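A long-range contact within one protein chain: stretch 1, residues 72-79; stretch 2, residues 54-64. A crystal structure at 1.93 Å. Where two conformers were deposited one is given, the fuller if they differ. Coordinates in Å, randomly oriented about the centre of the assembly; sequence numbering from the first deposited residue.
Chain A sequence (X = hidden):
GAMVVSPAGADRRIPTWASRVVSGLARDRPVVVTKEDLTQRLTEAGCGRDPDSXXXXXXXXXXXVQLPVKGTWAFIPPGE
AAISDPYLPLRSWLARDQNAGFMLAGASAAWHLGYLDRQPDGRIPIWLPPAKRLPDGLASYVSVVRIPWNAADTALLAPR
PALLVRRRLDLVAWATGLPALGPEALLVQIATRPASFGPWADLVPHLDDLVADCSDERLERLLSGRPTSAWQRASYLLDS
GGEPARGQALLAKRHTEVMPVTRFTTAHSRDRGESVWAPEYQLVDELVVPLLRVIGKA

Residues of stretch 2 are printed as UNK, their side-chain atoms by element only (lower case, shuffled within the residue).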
ATOM      1  N   THR A  72       7.698  -5.965  18.556  1.00 18.72           N
ATOM      2  CA  THR A  72       8.580  -5.828  17.394  1.00 17.71           C
ATOM      3  C   THR A  72       9.437  -4.559  17.491  1.00 18.50           C
ATOM      4  O   THR A  72       8.998  -3.528  18.040  1.00 18.13           O
ATOM      5  CB  THR A  72       7.792  -5.787  16.067  1.00 17.38           C
ATOM      6  OG1 THR A  72       6.975  -4.616  16.029  1.00 16.60           O
ATOM      7  CG2 THR A  72       6.909  -7.014  15.932  1.00 16.26           C
ATOM      8  N   TRP A  73      10.654  -4.652  16.937  1.00 19.18           N
ATOM      9  CA  TRP A  73      11.617  -3.571  16.932  1.00 19.64           C
ATOM     10  C   TRP A  73      12.352  -3.626  15.622  1.00 19.69           C
ATOM     11  O   TRP A  73      12.433  -4.681  14.998  1.00 20.63           O
ATOM     12  CB  TRP A  73      12.639  -3.734  18.074  1.00 20.95           C
ATOM     13  CG  TRP A  73      12.041  -3.483  19.387  1.00 18.77           C
ATOM     14  CD1 TRP A  73      12.034  -2.301  20.077  1.00 25.42           C
ATOM     15  CD2 TRP A  73      11.320  -4.416  20.167  1.00 20.62           C
ATOM     16  NE1 TRP A  73      11.337  -2.450  21.257  1.00 28.18           N
ATOM     17  CE2 TRP A  73      10.876  -3.739  21.330  1.00 24.21           C
ATOM     18  CE3 TRP A  73      10.996  -5.767  20.000  1.00 21.66           C
ATOM     19  CZ2 TRP A  73      10.141  -4.379  22.343  1.00 26.00           C
ATOM     20  CZ3 TRP A  73      10.244  -6.397  20.999  1.00 23.90           C
ATOM     21  CH2 TRP A  73       9.820  -5.698  22.151  1.00 25.50           C
ATOM     22  N   ALA A  74      12.901  -2.489  15.215  1.00 19.65           N
ATOM     23  CA  ALA A  74      13.861  -2.438  14.133  1.00 19.41           C
ATOM     24  C   ALA A  74      15.275  -2.343  14.708  1.00 20.31           C
ATOM     25  O   ALA A  74      15.536  -1.555  15.630  1.00 20.21           O
ATOM     26  CB  ALA A  74      13.578  -1.218  13.207  1.00 19.92           C
ATOM     27  N   PHE A  75      16.179  -3.154  14.166  1.00 20.13           N
ATOM     28  CA  PHE A  75      17.603  -3.064  14.487  1.00 19.83           C
ATOM     29  C   PHE A  75      18.232  -2.050  13.534  1.00 19.76           C
ATOM     30  O   PHE A  75      18.078  -2.160  12.334  1.00 18.84           O
ATOM     31  CB  PHE A  75      18.262  -4.441  14.317  1.00 20.05           C
ATOM     32  CG  PHE A  75      19.761  -4.449  14.537  1.00 19.90           C
ATOM     33  CD1 PHE A  75      20.301  -4.121  15.784  1.00 21.09           C
ATOM     34  CD2 PHE A  75      20.626  -4.749  13.488  1.00 15.71           C
ATOM     35  CE1 PHE A  75      21.666  -4.119  15.985  1.00 20.72           C
ATOM     36  CE2 PHE A  75      21.993  -4.770  13.678  1.00 15.87           C
ATOM     37  CZ  PHE A  75      22.518  -4.455  14.951  1.00 16.76           C
ATOM     38  N   ILE A  76      18.931  -1.060  14.081  1.00 20.12           N
ATOM     39  CA  ILE A  76      19.639  -0.113  13.252  1.00 19.10           C
ATOM     40  C   ILE A  76      21.081  -0.636  13.209  1.00 20.00           C
ATOM     41  O   ILE A  76      21.740  -0.716  14.244  1.00 20.77           O
ATOM     42  CB  ILE A  76      19.590   1.331  13.832  1.00 19.29           C
ATOM     43  CG1 ILE A  76      18.203   1.678  14.424  1.00 20.23           C
ATOM     44  CG2 ILE A  76      20.084   2.370  12.786  1.00 20.26           C
ATOM     45  CD1 ILE A  76      17.006   1.565  13.440  1.00 24.40           C
ATOM     46  N   PRO A  77      21.553  -1.026  12.012  1.00 19.72           N
ATOM     47  CA  PRO A  77      22.813  -1.711  11.884  1.00 19.45           C
ATOM     48  C   PRO A  77      24.016  -0.820  12.139  1.00 18.34           C
ATOM     49  O   PRO A  77      23.943   0.388  11.911  1.00 17.92           O
ATOM     50  CB  PRO A  77      22.796  -2.227  10.444  1.00 18.71           C
ATOM     51  CG  PRO A  77      21.765  -1.432   9.740  1.00 21.31           C
ATOM     52  CD  PRO A  77      20.847  -0.867  10.731  1.00 20.58           C
ATOM     53  N   PRO A  78      25.141  -1.423  12.561  1.00 17.80           N
ATOM     54  CA  PRO A  78      26.341  -0.628  12.785  1.00 17.91           C
ATOM     55  C   PRO A  78      26.680   0.215  11.560  1.00 18.23           C
ATOM     56  O   PRO A  78      26.563  -0.256  10.431  1.00 19.13           O
ATOM     57  CB  PRO A  78      27.415  -1.684  13.005  1.00 16.76           C
ATOM     58  CG  PRO A  78      26.639  -2.828  13.620  1.00 15.92           C
ATOM     59  CD  PRO A  78      25.375  -2.849  12.840  1.00 16.48           C
ATOM     60  N   GLY A  79      27.107   1.445  11.805  1.00 17.94           N
ATOM     61  CA  GLY A  79      27.522   2.351  10.748  1.00 18.18           C
ATOM     62  C   GLY A  79      26.392   3.116  10.075  1.00 20.04           C
ATOM     63  O   GLY A  79      26.633   3.891   9.158  1.00 21.66           O
ATOM     64  N   UNK A  54      16.789  -5.573  28.924  1.00 24.52           N
ATOM     65  CA  UNK A  54      17.754  -5.548  27.813  1.00 24.69           C
ATOM     66  C   UNK A  54      17.260  -4.658  26.684  1.00 25.38           C
ATOM     67  O   UNK A  54      17.999  -3.791  26.183  1.00 25.60           O
ATOM     68  c   UNK A  54      17.985  -6.970  27.298  1.00 24.20           C
ATOM     69  N   UNK A  55      15.993  -4.848  26.306  1.00 25.81           N
ATOM     70  CA  UNK A  55      15.404  -4.089  25.195  1.00 25.87           C
ATOM     71  C   UNK A  55      15.346  -2.596  25.505  1.00 25.65           C
ATOM     72  O   UNK A  55      15.634  -1.775  24.637  1.00 24.97           O
ATOM     73  c   UNK A  55      14.006  -4.632  24.774  1.00 26.34           C
ATOM     74  c   UNK A  55      14.149  -6.031  24.178  1.00 25.71           C
ATOM     75  c   UNK A  55      13.372  -3.710  23.719  1.00 27.96           C
ATOM     76  c   UNK A  55      12.930  -6.901  24.270  1.00 30.25           C
ATOM     77  N   UNK A  56      14.962  -2.263  26.742  1.00 25.80           N
ATOM     78  CA  UNK A  56      14.830  -0.873  27.194  1.00 25.66           C
ATOM     79  C   UNK A  56      16.170  -0.177  27.036  1.00 24.24           C
ATOM     80  O   UNK A  56      16.247   0.945  26.519  1.00 24.37           O
ATOM     81  c   UNK A  56      14.434  -0.874  28.682  1.00 26.56           C
ATOM     82  c   UNK A  56      12.480  -2.129  31.734  1.00 38.41           C
ATOM     83  n   UNK A  56      13.068  -1.045  31.235  1.00 36.98           N
ATOM     84  n   UNK A  56      13.069  -2.812  32.708  1.00 38.64           N
ATOM     85  c   UNK A  56      12.510  -0.224  30.157  1.00 38.69           C
ATOM     86  c   UNK A  56      13.591   0.278  29.168  1.00 30.67           C
ATOM     87  n   UNK A  56      11.306  -2.538  31.258  1.00 40.40           N
ATOM     88  N   UNK A  57      17.231  -0.829  27.510  1.00 23.28           N
ATOM     89  CA  UNK A  57      18.573  -0.269  27.380  0.60 22.48           C
ATOM     90  C   UNK A  57      19.025  -0.184  25.924  1.00 22.24           C
ATOM     91  O   UNK A  57      19.612   0.815  25.503  1.00 22.31           O
ATOM     92  c   UNK A  57      21.959  -1.116  29.088  0.60 23.74           C
ATOM     93  c   UNK A  57      19.595  -1.056  28.192  0.60 22.11           C
ATOM     94  o   UNK A  57      21.449  -1.798  29.982  0.60 22.24           O
ATOM     95  o   UNK A  57      23.200  -0.994  28.929  0.60 24.06           O
ATOM     96  c   UNK A  57      21.001  -0.426  28.153  0.60 22.27           C
ATOM     97  N   UNK A  58      18.763  -1.228  25.154  1.00 21.60           N
ATOM     98  CA  UNK A  58      19.145  -1.224  23.744  1.00 22.21           C
ATOM     99  C   UNK A  58      18.405  -0.130  22.962  1.00 22.27           C
ATOM    100  O   UNK A  58      18.953   0.460  21.997  1.00 22.79           O
ATOM    101  c   UNK A  58      19.554  -5.086  23.044  1.00 21.56           C
ATOM    102  c   UNK A  58      18.913  -2.628  23.142  1.00 21.86           C
ATOM    103  c   UNK A  58      19.974  -3.672  23.517  1.00 21.18           C
ATOM    104  c   UNK A  58      21.387  -3.321  22.963  1.00 20.08           C
ATOM    105  N   UNK A  59      17.166   0.136  23.397  1.00 22.15           N
ATOM    106  CA  UNK A  59      16.338   1.224  22.883  0.50 22.84           C
ATOM    107  C   UNK A  59      16.974   2.569  23.263  1.00 23.37           C
ATOM    108  O   UNK A  59      17.143   3.476  22.434  1.00 23.09           O
ATOM    109  n   UNK A  59      11.060  -0.684  25.660  0.50 20.68           N
ATOM    110  c   UNK A  59      12.501   1.742  23.271  0.50 26.04           C
ATOM    111  n   UNK A  59      11.033  -0.681  23.353  0.50 16.70           N
ATOM    112  n   UNK A  59      12.093   1.025  24.489  0.50 29.20           N
ATOM    113  c   UNK A  59      13.756   1.192  22.577  0.50 24.47           C
ATOM    114  c   UNK A  59      11.396  -0.114  24.501  0.50 27.89           C
ATOM    115  c   UNK A  59      14.944   1.119  23.525  0.50 23.48           C
ATOM    116  N   UNK A  60      17.316   2.692  24.538  1.00 23.81           N
ATOM    117  CA  UNK A  60      17.864   3.930  25.060  1.00 24.75           C
ATOM    118  C   UNK A  60      19.143   4.280  24.337  1.00 24.79           C
ATOM    119  O   UNK A  60      19.344   5.426  23.942  1.00 25.70           O
ATOM    120  c   UNK A  60      18.660   5.087  27.180  1.00 30.29           C
ATOM    121  c   UNK A  60      18.116   3.813  26.559  1.00 25.01           C
ATOM    122  n   UNK A  60      21.762   5.612  28.292  1.00 47.11           N
ATOM    123  c   UNK A  60      21.451   4.392  28.708  1.00 45.13           C
ATOM    124  n   UNK A  60      22.424   3.521  28.935  1.00 45.54           N
ATOM    125  c   UNK A  60      19.013   4.901  28.667  1.00 39.12           C
ATOM    126  n   UNK A  60      20.178   4.028  28.882  1.00 44.59           N
ATOM    127  N   UNK A  61      19.994   3.289  24.124  1.00 24.24           N
ATOM    128  CA  UNK A  61      21.272   3.566  23.488  1.00 24.97           C
ATOM    129  C   UNK A  61      21.224   3.558  21.961  1.00 24.39           C
ATOM    130  O   UNK A  61      22.183   3.985  21.324  1.00 25.05           O
ATOM    131  c   UNK A  61      22.447   2.718  24.058  1.00 25.34           C
ATOM    132  c   UNK A  61      22.554   2.884  25.565  1.00 26.62           C
ATOM    133  c   UNK A  61      23.441   0.425  24.311  1.00 32.44           C
ATOM    134  c   UNK A  61      22.330   1.253  23.695  1.00 28.46           C
ATOM    135  N   UNK A  62      20.112   3.093  21.379  1.00 22.93           N
ATOM    136  CA  UNK A  62      19.810   3.433  19.975  1.00 21.81           C
ATOM    137  C   UNK A  62      19.899   2.307  18.975  1.00 21.96           C
ATOM    138  O   UNK A  62      19.809   2.543  17.758  1.00 22.16           O
ATOM    139  N   UNK A  63      20.072   1.083  19.480  1.00 20.78           N
ATOM    140  CA  UNK A  63      20.233  -0.083  18.607  1.00 20.61           C
ATOM    141  C   UNK A  63      18.905  -0.662  18.140  1.00 20.97           C
ATOM    142  O   UNK A  63      18.829  -1.206  17.055  1.00 20.43           O
ATOM    143  c   UNK A  63      24.486  -0.958  16.114  1.00 19.67           C
ATOM    144  c   UNK A  63      23.475  -0.806  18.312  1.00 16.51           C
ATOM    145  c   UNK A  63      23.250  -0.421  20.524  1.00 15.99           C
ATOM    146  c   UNK A  63      25.739  -0.546  16.665  1.00 15.04           C
ATOM    147  c   UNK A  63      24.730  -0.410  18.830  1.00 17.14           C
ATOM    148  c   UNK A  63      22.548  -0.818  19.401  1.00 19.62           C
ATOM    149  c   UNK A  63      23.357  -1.081  16.929  1.00 17.47           C
ATOM    150  c   UNK A  63      21.069  -1.171  19.314  1.00 19.76           C
ATOM    151  c   UNK A  63      25.870  -0.283  18.018  1.00 19.56           C
ATOM    152  n   UNK A  63      24.578  -0.185  20.185  1.00 15.87           N
ATOM    153  N   UNK A  64      17.881  -0.597  18.999  1.00 20.10           N
ATOM    154  CA  UNK A  64      16.538  -1.067  18.678  1.00 19.78           C
ATOM    155  C   UNK A  64      15.591   0.129  18.711  1.00 21.17           C
ATOM    156  O   UNK A  64      15.658   0.953  19.634  1.00 20.43           O
ATOM    157  c   UNK A  64      16.898  -4.149  18.393  1.00 16.21           C
ATOM    158  c   UNK A  64      16.845  -3.435  19.786  1.00 18.98           C
ATOM    159  c   UNK A  64      16.076  -2.113  19.741  1.00 19.73           C
ATOM    160  c   UNK A  64      16.229  -4.360  20.854  1.00 18.57           C
TER

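Position 54 carries one side-chain carbon and lies out of reach of stretch 1. It is Ala54, in a helix that begins earlier in the chain.

Position 55 has four carbons, forked at the first, with one arm two carbons long. They lie against the indole of Trp73. This is Ile55. Its CG2 is 3.5 Å from Trp73 CE2, and its CD1 lies over one face of the ring.

Position 56 has three carbons, a nitrogen, then a carbon with two more nitrogens. It points away from stretch 1 and is exposed: Arg56.

Position 57 has three carbons, the third carrying two oxygens. It is out of reach of stretch 1. It is Glu57.

Position 58 has four carbons, forked at the second, again out of reach: Leu58.

Position 59 has the same atoms as Arg56. The end of this chain reaches the Trp73 ring edge. It is Arg59. Its NH2 is 2.8 Å from Trp73 NE1, but both are donors, so this is no hydrogen bond.

Position 60 has the same atoms but is exposed and far from stretch 1: Arg60.

Position 61 has four carbons, forked at the first, one arm two carbons long. It does not reach stretch 1. It is Ile61.

Position 62 has no side-chain atoms. Its phi is positive, and a CB would be jammed against the preceding carbonyl oxygen. It is Gly62.

Position 63 has one carbon, then fused five- and six-membered rings holding eight carbons and one nitrogen. The ring system meets Phe75 and Pro78. It is Trp63. Its CZ3 is 3.8 Å from Pro78 CG, and its CE3 is 3.6 Å from Phe75 CE1. The planes of its six-membered ring and the Phe75 ring are near parallel but slid apart, so overlap is slight.

Position 64 has four carbons, forked at the second, close to Trp73 and Phe75. It is Leu64. Its CB is 4.1 Å from Trp73 CD1, and its CD2 meets the Phe75 ring edge, 4.3 Å from CD1 of Phe75.

The end of a helix and the residues after it, reaching strand residue Leu64, meet a strand and the loop that follows it. Phe75 and Leu64 form an antiparallel, non-hydrogen-bonded pair, their side chains on the same face. One hydrogen bond links the stretches: Ile76 N to Trp63 O, 3.0 Å and nearly straight. Two CA-H...O contacts support it, Phe75 CA to Trp63 O at 3.4 Å and Leu64 CA to Ala74 O at 3.2 Å. Trp73 and Trp63 have the largest areas covered by the other stretch, 105 and 103 Å².

Stretch 2 (54-64) AIRELRRIGWL
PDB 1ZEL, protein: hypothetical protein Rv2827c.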